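Local coordinates for protein chitinase A (Pteris ryukyuensis, PDB 4RL3) that probably hydrolyses the glycosidic bonds of chitin, this piece being the family GH18 catalytic domain of a longer class III chitinase, at residues E6-L11 / T18-N23; F30-A35 / A61-I66; A65-A68 / K74-V77; S109-Y114 / N149-A154. All coordinates share one frame; numbering follows the deposited sequence.

Interaction 1 (E6-L11 / T18-N23). With EDO (1,2-ethanediol), chain C.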
loop_
_atom_site.group_PDB
_atom_site.type_symbol
_atom_site.label_atom_id
_atom_site.label_comp_id
_atom_site.label_asym_id
_atom_site.label_seq_id
_atom_site.Cartn_x
_atom_site.Cartn_y
_atom_site.Cartn_z
ATOM N N GLU A 6 -7.131 2.638 0.314
ATOM C CA GLU A 6 -7.842 1.426 -0.082
ATOM C C GLU A 6 -7.062 0.729 -1.197
ATOM O O GLU A 6 -6.976 1.251 -2.317
ATOM C CB GLU A 6 -9.247 1.797 -0.587
ATOM C CG GLU A 6 -10.151 0.620 -0.952
ATOM C CD GLU A 6 -10.896 0.030 0.227
ATOM O OE1 GLU A 6 -10.648 0.433 1.380
ATOM O OE2 GLU A 6 -11.731 -0.864 -0.021
ATOM N N TYR A 7 -6.507 -0.447 -0.910
ATOM C CA TYR A 7 -5.940 -1.282 -1.974
ATOM C C TYR A 7 -7.050 -1.805 -2.874
ATOM O O TYR A 7 -8.155 -2.113 -2.396
ATOM C CB TYR A 7 -5.137 -2.461 -1.411
ATOM C CG TYR A 7 -3.786 -2.093 -0.827
ATOM C CD1 TYR A 7 -3.666 -1.617 0.484
ATOM C CD2 TYR A 7 -2.626 -2.225 -1.577
ATOM C CE1 TYR A 7 -2.439 -1.292 1.017
ATOM C CE2 TYR A 7 -1.383 -1.906 -1.041
ATOM C CZ TYR A 7 -1.297 -1.432 0.255
ATOM O OH TYR A 7 -0.080 -1.096 0.810
ATOM N N ILE A 8 -6.770 -1.888 -4.176
ATOM C CA ILE A 8 -7.759 -2.361 -5.136
ATOM C C ILE A 8 -7.135 -2.928 -6.408
ATOM O O ILE A 8 -6.172 -2.375 -6.938
ATOM C CB ILE A 8 -8.737 -1.216 -5.498
ATOM C CG1 ILE A 8 -9.839 -1.685 -6.465
ATOM C CG2 ILE A 8 -8.004 -0.009 -6.080
ATOM C CD1 ILE A 8 -11.005 -0.738 -6.537
ATOM N N GLY A 9 -7.705 -4.035 -6.888
ATOM C CA GLY A 9 -7.492 -4.494 -8.261
ATOM C C GLY A 9 -6.795 -5.813 -8.509
ATOM O O GLY A 9 -6.750 -6.254 -9.647
ATOM N N ALA A 10 -6.268 -6.456 -7.464
ATOM C CA ALA A 10 -5.390 -7.610 -7.653
ATOM C C ALA A 10 -6.122 -8.916 -7.915
ATOM O O ALA A 10 -5.522 -9.843 -8.454
ATOM C CB ALA A 10 -4.464 -7.776 -6.463
ATOM N N LEU A 11 -7.388 -9.012 -7.524
ATOM C CA LEU A 11 -8.106 -10.290 -7.661
ATOM C C LEU A 11 -8.783 -10.485 -9.011
ATOM O O LEU A 11 -9.218 -11.605 -9.317
ATOM C CB LEU A 11 -9.148 -10.469 -6.554
ATOM C CG LEU A 11 -8.629 -10.413 -5.118
ATOM C CD1 LEU A 11 -9.718 -10.900 -4.173
ATOM C CD2 LEU A 11 -7.367 -11.237 -4.914
ATOM N N THR A 18 -15.620 3.001 -8.196
ATOM C CA THR A 18 -16.963 3.507 -7.920
ATOM C C THR A 18 -17.791 2.680 -6.917
ATOM O O THR A 18 -18.810 3.170 -6.404
ATOM C CB THR A 18 -17.771 3.643 -9.240
ATOM O OG1 THR A 18 -17.808 2.383 -9.908
ATOM C CG2 THR A 18 -17.151 4.691 -10.163
ATOM N N ASP A 19 -17.355 1.457 -6.624
ATOM C CA ASP A 19 -17.969 0.626 -5.585
ATOM C C ASP A 19 -17.566 1.045 -4.168
ATOM O O ASP A 19 -18.217 0.652 -3.198
ATOM C CB ASP A 19 -17.581 -0.841 -5.773
ATOM C CG ASP A 19 -18.130 -1.437 -7.050
ATOM O OD1 ASP A 19 -19.297 -1.169 -7.397
ATOM O OD2 ASP A 19 -17.409 -2.188 -7.698
ATOM N N VAL A 20 -16.463 1.775 -4.046
ATOM C CA VAL A 20 -15.889 2.082 -2.739
ATOM C C VAL A 20 -16.420 3.396 -2.182
ATOM O O VAL A 20 -16.341 4.428 -2.848
ATOM C CB VAL A 20 -14.348 2.167 -2.812
ATOM C CG1 VAL A 20 -13.756 2.365 -1.423
ATOM C CG2 VAL A 20 -13.790 0.906 -3.444
ATOM N N PRO A 21 -16.939 3.373 -0.942
ATOM C CA PRO A 21 -17.437 4.602 -0.323
ATOM C C PRO A 21 -16.312 5.630 -0.203
ATOM O O PRO A 21 -15.221 5.288 0.252
ATOM C CB PRO A 21 -17.923 4.136 1.065
ATOM C CG PRO A 21 -18.074 2.668 0.963
ATOM C CD PRO A 21 -17.080 2.204 -0.053
ATOM N N ILE A 22 -16.579 6.859 -0.654
ATOM C CA ILE A 22 -15.611 7.963 -0.594
ATOM C C ILE A 22 -16.210 9.112 0.229
ATOM O O ILE A 22 -17.195 9.734 -0.171
ATOM C CB ILE A 22 -15.249 8.474 -2.009
ATOM C CG1 ILE A 22 -14.582 7.367 -2.839
ATOM C CG2 ILE A 22 -14.357 9.705 -1.926
ATOM C CD1 ILE A 22 -14.620 7.596 -4.334
ATOM N N ASN A 23 -15.609 9.377 1.386
ATOM C CA ASN A 23 -15.998 10.496 2.236
ATOM C C ASN A 23 -15.211 11.724 1.794
ATOM O O ASN A 23 -13.999 11.664 1.676
ATOM C CB ASN A 23 -15.677 10.146 3.691
ATOM C CG ASN A 23 -16.196 11.176 4.678
ATOM O OD1 ASN A 23 -15.885 12.361 4.578
ATOM N ND2 ASN A 23 -16.983 10.721 5.645
HETATM C C1 EDO C . -5.681 -6.553 -3.443
HETATM O O1 EDO C . -6.346 -5.848 -4.509
HETATM C C2 EDO C . -6.150 -8.007 -3.342
HETATM O O2 EDO C . -7.494 -8.087 -2.879
#
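Glu6 and Val20 face each other with their CA atoms 8.5 Å apart, where strand 3-8 runs past the loop that leads to strand 27-36. This is the first strand of a TIM barrel, the fold of family 18 glycosyl hydrolases. The contact is buried and mostly aliphatic. Glu6 and Val20 approach from opposite directions. Glu6 extends with CG anti to its backbone N (chi1 -176°), then bends at chi2 (85°). Its CG lies 4.0 Å from Val20 CG1, and the carboxylate end flanks the same methyl. Glu6 OE2 is also close to Glu263 OE1. Two like charges so near would be expected to raise the proton affinity of at least one of them. The other methyl, Val20 CG2, faces Ile8 CD1 at 4.5 Å, a looser touch. Beyond Ile8 the strand gives way to a turn. Gly9 has a positive phi, which suits glycine. Asp251 accepts hydrogen bonds from the backbone N of Gly9 (OD1) and of Leu11 (OD2), and with Ser249 it also binds a 1,2-ethanediol, probably from the crystallisation liquor, that sits at this turn. Ala10 N gives O1 of the diol a hydrogen bond of 3.0 Å, nearly straight at 161°. Leu11 CG rests 3.4 Å from O2 of the same diol.

Interaction 2 (F30-A35 / A61-I66)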
loop_
_atom_site.group_PDB
_atom_site.type_symbol
_atom_site.label_atom_id
_atom_site.label_comp_id
_atom_site.label_asym_id
_atom_site.label_seq_id
_atom_site.Cartn_x
_atom_site.Cartn_y
_atom_site.Cartn_z
ATOM N N PHE A 30 -6.698 5.630 -3.379
ATOM C CA PHE A 30 -6.751 4.264 -3.892
ATOM C C PHE A 30 -5.314 3.810 -4.157
ATOM O O PHE A 30 -4.475 4.603 -4.580
ATOM C CB PHE A 30 -7.538 4.174 -5.199
ATOM C CG PHE A 30 -9.018 4.348 -5.047
ATOM C CD1 PHE A 30 -9.794 3.334 -4.512
ATOM C CD2 PHE A 30 -9.647 5.509 -5.479
ATOM C CE1 PHE A 30 -11.157 3.477 -4.390
ATOM C CE2 PHE A 30 -11.019 5.657 -5.354
ATOM C CZ PHE A 30 -11.770 4.643 -4.811
ATOM N N ILE A 31 -5.051 2.527 -3.927
ATOM C CA ILE A 31 -3.761 1.934 -4.262
ATOM C C ILE A 31 -3.978 0.720 -5.159
ATOM O O ILE A 31 -4.410 -0.339 -4.700
ATOM C CB ILE A 31 -2.962 1.531 -3.013
ATOM C CG1 ILE A 31 -2.888 2.682 -2.012
ATOM C CG2 ILE A 31 -1.550 1.102 -3.425
ATOM C CD1 ILE A 31 -2.241 2.292 -0.709
ATOM N N LEU A 32 -3.692 0.895 -6.442
ATOM C CA LEU A 32 -3.769 -0.187 -7.413
ATOM C C LEU A 32 -2.786 -1.280 -7.050
ATOM O O LEU A 32 -1.603 -1.002 -6.821
ATOM C CB LEU A 32 -3.471 0.345 -8.826
ATOM C CG LEU A 32 -4.575 1.216 -9.412
ATOM C CD1 LEU A 32 -4.098 2.011 -10.627
ATOM C CD2 LEU A 32 -5.790 0.367 -9.747
ATOM N N ALA A 33 -3.271 -2.520 -7.022
ATOM C CA ALA A 33 -2.451 -3.666 -6.647
ATOM C C ALA A 33 -2.539 -4.693 -7.782
ATOM O O ALA A 33 -3.629 -5.168 -8.043
ATOM C CB ALA A 33 -2.962 -4.252 -5.335
ATOM N N PHE A 34 -1.455 -5.050 -8.482
ATOM C CA PHE A 34 -0.062 -4.654 -8.254
ATOM C C PHE A 34 0.637 -4.411 -9.594
ATOM O O PHE A 34 0.262 -5.003 -10.618
ATOM C CB PHE A 34 0.689 -5.799 -7.566
ATOM C CG PHE A 34 0.236 -6.078 -6.164
ATOM C CD1 PHE A 34 0.685 -5.286 -5.122
ATOM C CD2 PHE A 34 -0.635 -7.130 -5.884
ATOM C CE1 PHE A 34 0.278 -5.527 -3.832
ATOM C CE2 PHE A 34 -1.041 -7.388 -4.587
ATOM C CZ PHE A 34 -0.586 -6.581 -3.560
ATOM N N ALA A 35 1.680 -3.583 -9.575
ATOM C CA ALA A 35 2.665 -3.570 -10.655
ATOM C C ALA A 35 3.783 -4.503 -10.214
ATOM O O ALA A 35 4.205 -4.466 -9.062
ATOM C CB ALA A 35 3.192 -2.164 -10.926
ATOM N N ALA A 61 -8.851 5.849 -18.022
ATOM C CA ALA A 61 -10.074 6.660 -18.010
ATOM C C ALA A 61 -10.818 6.570 -16.673
ATOM O O ALA A 61 -11.363 7.571 -16.207
ATOM C CB ALA A 61 -10.982 6.247 -19.146
ATOM N N ALA A 62 -10.809 5.388 -16.055
ATOM C CA ALA A 62 -11.409 5.197 -14.727
ATOM C C ALA A 62 -10.682 5.979 -13.640
ATOM O O ALA A 62 -11.322 6.548 -12.761
ATOM C CB ALA A 62 -11.480 3.717 -14.354
ATOM N N VAL A 63 -9.348 6.014 -13.700
ATOM C CA VAL A 63 -8.576 6.801 -12.727
ATOM C C VAL A 63 -8.872 8.284 -12.910
ATOM O O VAL A 63 -9.101 9.011 -11.935
ATOM C CB VAL A 63 -7.050 6.575 -12.850
ATOM C CG1 VAL A 63 -6.300 7.553 -11.938
ATOM C CG2 VAL A 63 -6.685 5.135 -12.529
ATOM N N GLN A 64 -8.859 8.744 -14.158
ATOM C CA GLN A 64 -9.069 10.155 -14.442
ATOM C C GLN A 64 -10.452 10.578 -13.967
ATOM O O GLN A 64 -10.617 11.644 -13.361
ATOM C CB GLN A 64 -8.919 10.380 -15.941
ATOM C CG GLN A 64 -8.907 11.821 -16.393
ATOM C CD GLN A 64 -8.573 11.948 -17.870
ATOM O OE1 GLN A 64 -8.959 11.096 -18.683
ATOM N NE2 GLN A 64 -7.841 12.999 -18.226
ATOM N N ALA A 65 -11.431 9.714 -14.213
ATOM C CA ALA A 65 -12.828 10.002 -13.857
ATOM C C ALA A 65 -13.049 10.090 -12.351
ATOM O O ALA A 65 -13.682 11.029 -11.884
ATOM C CB ALA A 65 -13.763 8.976 -14.458
ATOM N N ILE A 66 -12.541 9.130 -11.585
ATOM C CA ILE A 66 -12.756 9.176 -10.137
ATOM C C ILE A 66 -12.068 10.401 -9.537
ATOM O O ILE A 66 -12.618 11.045 -8.650
ATOM C CB ILE A 66 -12.371 7.845 -9.425
ATOM C CG1 ILE A 66 -13.090 7.714 -8.084
ATOM C CG2 ILE A 66 -10.861 7.685 -9.298
ATOM C CD1 ILE A 66 -14.584 7.453 -8.205
#
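Phe30 and Ile66 carry the main part of this contact, where the second barrel strand meets the helix that follows it. The ring reaches out from strand 27-36. The side chains cross at about a right angle, and CE2 of Phe30 comes 4.0 Å from CG1 of Ile66. The ring points outward with CG anti to its own carbonyl carbon (chi1 -72°), and this carries it towards the helix. On the helix, Ile66 has CG1 anti to its backbone N (chi1 -158°), which brings that methylene to the ring. Val63 is one turn earlier on the same helix. Its CG2 meets Leu32 CD1 at 4.5 Å, a lighter contact between branched ends. The two pairs form two steps along the strand, two residues apart on it and three apart on the helix. All four residues are buried and all four contacting groups are apolar. The ring of Phe30 also meets Phe28 and Phe17, so Ile66 touches one part of a wider aromatic cluster. Farther along the strand, the peptide bond before Phe34 is cis. Such a cis bond is known from the related class III enzyme hevamine. The strand is flanked by parallel neighbours, 3-8 on one side and 73-81 on the other. Helix 60-69 lies on the chain between strands 27-36 and 73-81, packed against the outside of the barrel as the helix of a beta-alpha-beta crossover.

Interaction 3 (A65-A68 / K74-V77)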
loop_
_atom_site.group_PDB
_atom_site.type_symbol
_atom_site.label_atom_id
_atom_site.label_comp_id
_atom_site.label_asym_id
_atom_site.label_seq_id
_atom_site.Cartn_x
_atom_site.Cartn_y
_atom_site.Cartn_z
ATOM N N ALA A 65 -11.431 9.714 -14.213
ATOM C CA ALA A 65 -12.828 10.002 -13.857
ATOM C C ALA A 65 -13.049 10.090 -12.351
ATOM O O ALA A 65 -13.682 11.029 -11.884
ATOM C CB ALA A 65 -13.763 8.976 -14.458
ATOM N N ILE A 66 -12.541 9.130 -11.585
ATOM C CA ILE A 66 -12.756 9.176 -10.137
ATOM C C ILE A 66 -12.068 10.401 -9.537
ATOM O O ILE A 66 -12.618 11.045 -8.650
ATOM C CB ILE A 66 -12.371 7.845 -9.425
ATOM C CG1 ILE A 66 -13.090 7.714 -8.084
ATOM C CG2 ILE A 66 -10.861 7.685 -9.298
ATOM C CD1 ILE A 66 -14.584 7.453 -8.205
ATOM N N LYS A 67 -10.885 10.743 -10.048
ATOM C CA LYS A 67 -10.177 11.932 -9.578
ATOM C C LYS A 67 -10.894 13.226 -9.982
ATOM O O LYS A 67 -10.914 14.192 -9.217
ATOM C CB LYS A 67 -8.716 11.932 -10.055
ATOM C CG LYS A 67 -7.851 10.876 -9.372
ATOM C CD LYS A 67 -6.448 10.775 -9.962
ATOM C CE LYS A 67 -5.680 12.075 -9.856
ATOM N NZ LYS A 67 -4.225 11.867 -10.107
ATOM N N ALA A 68 -11.499 13.248 -11.165
ATOM C CA ALA A 68 -12.242 14.441 -11.590
ATOM C C ALA A 68 -13.493 14.657 -10.750
ATOM O O ALA A 68 -13.907 15.802 -10.519
ATOM C CB ALA A 68 -12.618 14.351 -13.056
ATOM N N LYS A 74 -6.610 10.629 -4.662
ATOM C CA LYS A 74 -5.402 10.314 -5.424
ATOM C C LYS A 74 -5.372 8.807 -5.655
ATOM O O LYS A 74 -6.042 8.040 -4.951
ATOM C CB LYS A 74 -4.141 10.744 -4.669
ATOM C CG LYS A 74 -3.927 12.246 -4.535
ATOM C CD LYS A 74 -2.605 12.507 -3.822
ATOM C CE LYS A 74 -2.280 13.975 -3.626
ATOM N NZ LYS A 74 -0.986 14.121 -2.895
ATOM N N VAL A 75 -4.616 8.385 -6.664
ATOM C CA VAL A 75 -4.481 6.957 -6.971
ATOM C C VAL A 75 -2.997 6.617 -7.086
ATOM O O VAL A 75 -2.264 7.265 -7.829
ATOM C CB VAL A 75 -5.248 6.553 -8.256
ATOM C CG1 VAL A 75 -5.154 5.047 -8.493
ATOM C CG2 VAL A 75 -6.710 6.967 -8.139
ATOM N N MET A 76 -2.556 5.633 -6.308
ATOM C CA MET A 76 -1.156 5.196 -6.309
ATOM C C MET A 76 -1.087 3.771 -6.852
ATOM O O MET A 76 -2.123 3.175 -7.150
ATOM C CB MET A 76 -0.581 5.311 -4.887
ATOM C CG MET A 76 -0.444 6.756 -4.369
ATOM S SD MET A 76 -1.997 7.415 -3.750
ATOM C CE MET A 76 -1.388 8.956 -3.068
ATOM N N VAL A 77 0.121 3.234 -7.015
ATOM C CA VAL A 77 0.268 1.836 -7.406
ATOM C C VAL A 77 1.224 1.147 -6.439
ATOM O O VAL A 77 2.237 1.721 -6.054
ATOM C CB VAL A 77 0.739 1.696 -8.884
ATOM C CG1 VAL A 77 2.049 2.421 -9.131
ATOM C CG2 VAL A 77 0.820 0.227 -9.319
#
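Lys67 and Val75 meet where helix 60-69 turns back into strand 73-81, the alpha-to-beta return of the TIM barrel. The backbones come nearest at Lys67 and Lys74, with CA atoms 6.5 Å apart. Lys67 supplies the larger part of the helix side. It leaves the helix with CG anti to its carbonyl carbon, beside the backbone N. This chi1 (-70°) and an extended chi2 lay CD 4.2 Å from CG2 of Val75. The kink at chi3 (60°) then turns CE and NZ onward. The ammonium group ends in a salt bridge to Asp117 OD2 and a hydrogen bond to His115 O. Asp117 OD2 also accepts the backbone N of Val75, so one carboxylate oxygen ties both partners of this contact. Val75 has CG1 anti to its backbone N (chi1 -177°), and the remaining methyl, CG2, faces the helix. The same methyl receives CG2 of Ile66 at 4.4 Å. The rest of Ile66 leads away, and its side chain also touches Ile22. Val75 CG2 is thus approached by an aliphatic methylene and by a methyl. The lysine is amphipathic here. Its methylenes join the apolar layer between helix and strand, and its charge is paired beyond it. Fixing NZ at Asp117 and His115 probably restrains the chain against Val75.

Interaction 4 (S109-Y114 / N149-A154)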
loop_
_atom_site.group_PDB
_atom_site.type_symbol
_atom_site.label_atom_id
_atom_site.label_comp_id
_atom_site.label_asym_id
_atom_site.label_seq_id
_atom_site.Cartn_x
_atom_site.Cartn_y
_atom_site.Cartn_z
ATOM N N SER A 109 6.602 5.960 -16.753
ATOM C CA SER A 109 5.699 5.766 -17.888
ATOM C C SER A 109 4.307 5.346 -17.433
ATOM O O SER A 109 3.314 5.869 -17.925
ATOM C CB SER A 109 6.259 4.729 -18.840
ATOM O OG SER A 109 7.503 5.167 -19.370
ATOM N N LEU A 110 4.252 4.415 -16.482
ATOM C CA LEU A 110 2.981 3.889 -15.994
ATOM C C LEU A 110 2.202 4.954 -15.245
ATOM O O LEU A 110 0.992 5.087 -15.419
ATOM C CB LEU A 110 3.225 2.675 -15.091
ATOM C CG LEU A 110 1.992 1.939 -14.566
ATOM C CD1 LEU A 110 1.250 1.265 -15.711
ATOM C CD2 LEU A 110 2.410 0.920 -13.514
ATOM N N ILE A 111 2.900 5.707 -14.402
ATOM C CA ILE A 111 2.286 6.795 -13.631
ATOM C C ILE A 111 1.699 7.859 -14.554
ATOM O O ILE A 111 0.582 8.345 -14.337
ATOM C CB ILE A 111 3.317 7.406 -12.661
ATOM C CG1 ILE A 111 3.568 6.434 -11.506
ATOM C CG2 ILE A 111 2.849 8.756 -12.117
ATOM C CD1 ILE A 111 4.871 6.655 -10.765
ATOM N N ASN A 112 2.433 8.213 -15.601
ATOM C CA ASN A 112 1.919 9.175 -16.566
ATOM C C ASN A 112 0.746 8.621 -17.363
ATOM O O ASN A 112 -0.204 9.357 -17.624
ATOM C CB ASN A 112 3.039 9.650 -17.485
ATOM C CG ASN A 112 3.998 10.577 -16.775
ATOM O OD1 ASN A 112 3.627 11.237 -15.800
ATOM N ND2 ASN A 112 5.239 10.643 -17.260
ATOM N N GLN A 113 0.788 7.339 -17.712
ATOM C CA GLN A 113 -0.297 6.723 -18.471
ATOM C C GLN A 113 -1.599 6.659 -17.685
ATOM O O GLN A 113 -2.677 6.927 -18.231
ATOM C CB GLN A 113 0.090 5.305 -18.901
ATOM C CG GLN A 113 -0.968 4.623 -19.766
ATOM C CD GLN A 113 -0.680 3.171 -20.051
ATOM O OE1 GLN A 113 0.286 2.586 -19.543
ATOM N NE2 GLN A 113 -1.548 2.560 -20.859
ATOM N N TYR A 114 -1.489 6.272 -16.416
ATOM C CA TYR A 114 -2.650 6.038 -15.551
ATOM C C TYR A 114 -2.990 7.231 -14.638
ATOM O O TYR A 114 -3.914 7.133 -13.831
ATOM C CB TYR A 114 -2.452 4.749 -14.731
ATOM C CG TYR A 114 -2.806 3.516 -15.538
ATOM C CD1 TYR A 114 -1.926 3.000 -16.467
ATOM C CD2 TYR A 114 -4.040 2.877 -15.373
ATOM C CE1 TYR A 114 -2.261 1.902 -17.234
ATOM C CE2 TYR A 114 -4.381 1.769 -16.126
ATOM C CZ TYR A 114 -3.491 1.281 -17.053
ATOM O OH TYR A 114 -3.827 0.187 -17.829
ATOM N N ASN A 149 9.813 14.946 -9.714
ATOM C CA ASN A 149 8.450 15.474 -9.585
ATOM C C ASN A 149 7.387 14.568 -10.204
ATOM O O ASN A 149 6.342 15.036 -10.667
ATOM C CB ASN A 149 8.383 16.893 -10.159
ATOM C CG ASN A 149 9.447 17.796 -9.565
ATOM O OD1 ASN A 149 9.571 17.884 -8.344
ATOM N ND2 ASN A 149 10.242 18.442 -10.415
ATOM N N VAL A 150 7.644 13.263 -10.175
ATOM C CA VAL A 150 6.764 12.284 -10.797
ATOM C C VAL A 150 5.669 11.813 -9.823
ATOM O O VAL A 150 4.545 11.474 -10.246
ATOM C CB VAL A 150 7.573 11.068 -11.314
ATOM C CG1 VAL A 150 6.654 9.978 -11.842
ATOM C CG2 VAL A 150 8.547 11.492 -12.403
ATOM N N ILE A 151 5.997 11.793 -8.532
ATOM C CA ILE A 151 5.060 11.361 -7.481
ATOM C C ILE A 151 5.030 12.366 -6.351
ATOM O O ILE A 151 6.024 13.048 -6.097
ATOM C CB ILE A 151 5.434 9.981 -6.886
ATOM C CG1 ILE A 151 6.794 10.002 -6.157
ATOM C CG2 ILE A 151 5.387 8.903 -7.969
ATOM C CD1 ILE A 151 7.159 8.688 -5.492
ATOM N N SER A 152 3.880 12.445 -5.682
ATOM C CA SER A 152 3.728 13.230 -4.460
ATOM C C SER A 152 3.734 12.364 -3.205
ATOM O O SER A 152 3.969 12.878 -2.123
ATOM C CB SER A 152 2.437 14.055 -4.496
ATOM O OG SER A 152 1.272 13.256 -4.533
ATOM N N VAL A 153 3.478 11.059 -3.328
ATOM C CA VAL A 153 3.367 10.181 -2.139
ATOM C C VAL A 153 4.100 8.872 -2.365
ATOM O O VAL A 153 3.847 8.193 -3.350
ATOM C CB VAL A 153 1.895 9.873 -1.779
ATOM C CG1 VAL A 153 1.798 9.074 -0.470
ATOM C CG2 VAL A 153 1.075 11.158 -1.691
ATOM N N ALA A 154 5.008 8.533 -1.451
ATOM C CA ALA A 154 5.647 7.219 -1.425
ATOM C C ALA A 154 5.335 6.565 -0.089
ATOM O O ALA A 154 5.339 7.234 0.961
ATOM C CB ALA A 154 7.153 7.322 -1.641
#
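Ile111 of helix 96-114 reaches across to Val150 and Ile151, which lie on the loop leading into strand 153-156. The tight part is at the end of Ile111. Its CD1 comes 3.6 Å from CG2 of Ile151 and 3.9 Å from CG1 of Val150, a methyl set against two methyls. Ile111 has CG1 anti to its carbonyl carbon (chi1 -73°), and an extended chi2 (159°) pushes CD1 out to the loop. The other branch, CG2, sits 3.7 Å from the carbonyl oxygen of Val150. Both pairs of side chains meet aslant. Leu145 of helix 131-147 also touches Val150 and Ile151, and Ile111 itself packs on Leu116. Cutting Ile111 back to an alanine here would probably leave a gap beside Val150 and Ile151 and give their methyls more freedom to turn. The loose side is toward solvent. Val150 is partly exposed. Asn112 is exposed, and its OD1 comes no nearer than 5.1 Å to Val150 CG1, so it borders the contact without joining it. Asn149 is exposed too. It follows helix 131-147 with a positive phi (63°) and closes that helix in a Schellman motif, after which the chain turns to Val150. The contact joins the last part of helix 96-114 to the loop between helix 131-147 and strand 153-156. It lies on the outside of the TIM (beta/alpha)8 barrel, whose helices pack around the strands.

Interactions 1, 2 and 3 are connected through neighbouring strands; 4 touches 2 and 3. Backbone bonds link the strands: Glu6 O to Ile31 N joins 1 and 2, and Phe30 O to Met76 N joins 2 and 3. Interactions 2 and 3 also share Ile66 on helix 60-69. The touching residues of 1 and 2 are all buried. Interactions 3 and 4 each include a partly exposed residue, Lys67 and Val150. Chemistry varies with place: 2 and 4 are apolar, 1 sets a carboxylate beside a methyl, and 3 adds a lysine with paired charge. Lys74 NZ and Ser152 OG, 2.9 Å apart, bridge 3 and 4, whereas 1 and 4 do not touch.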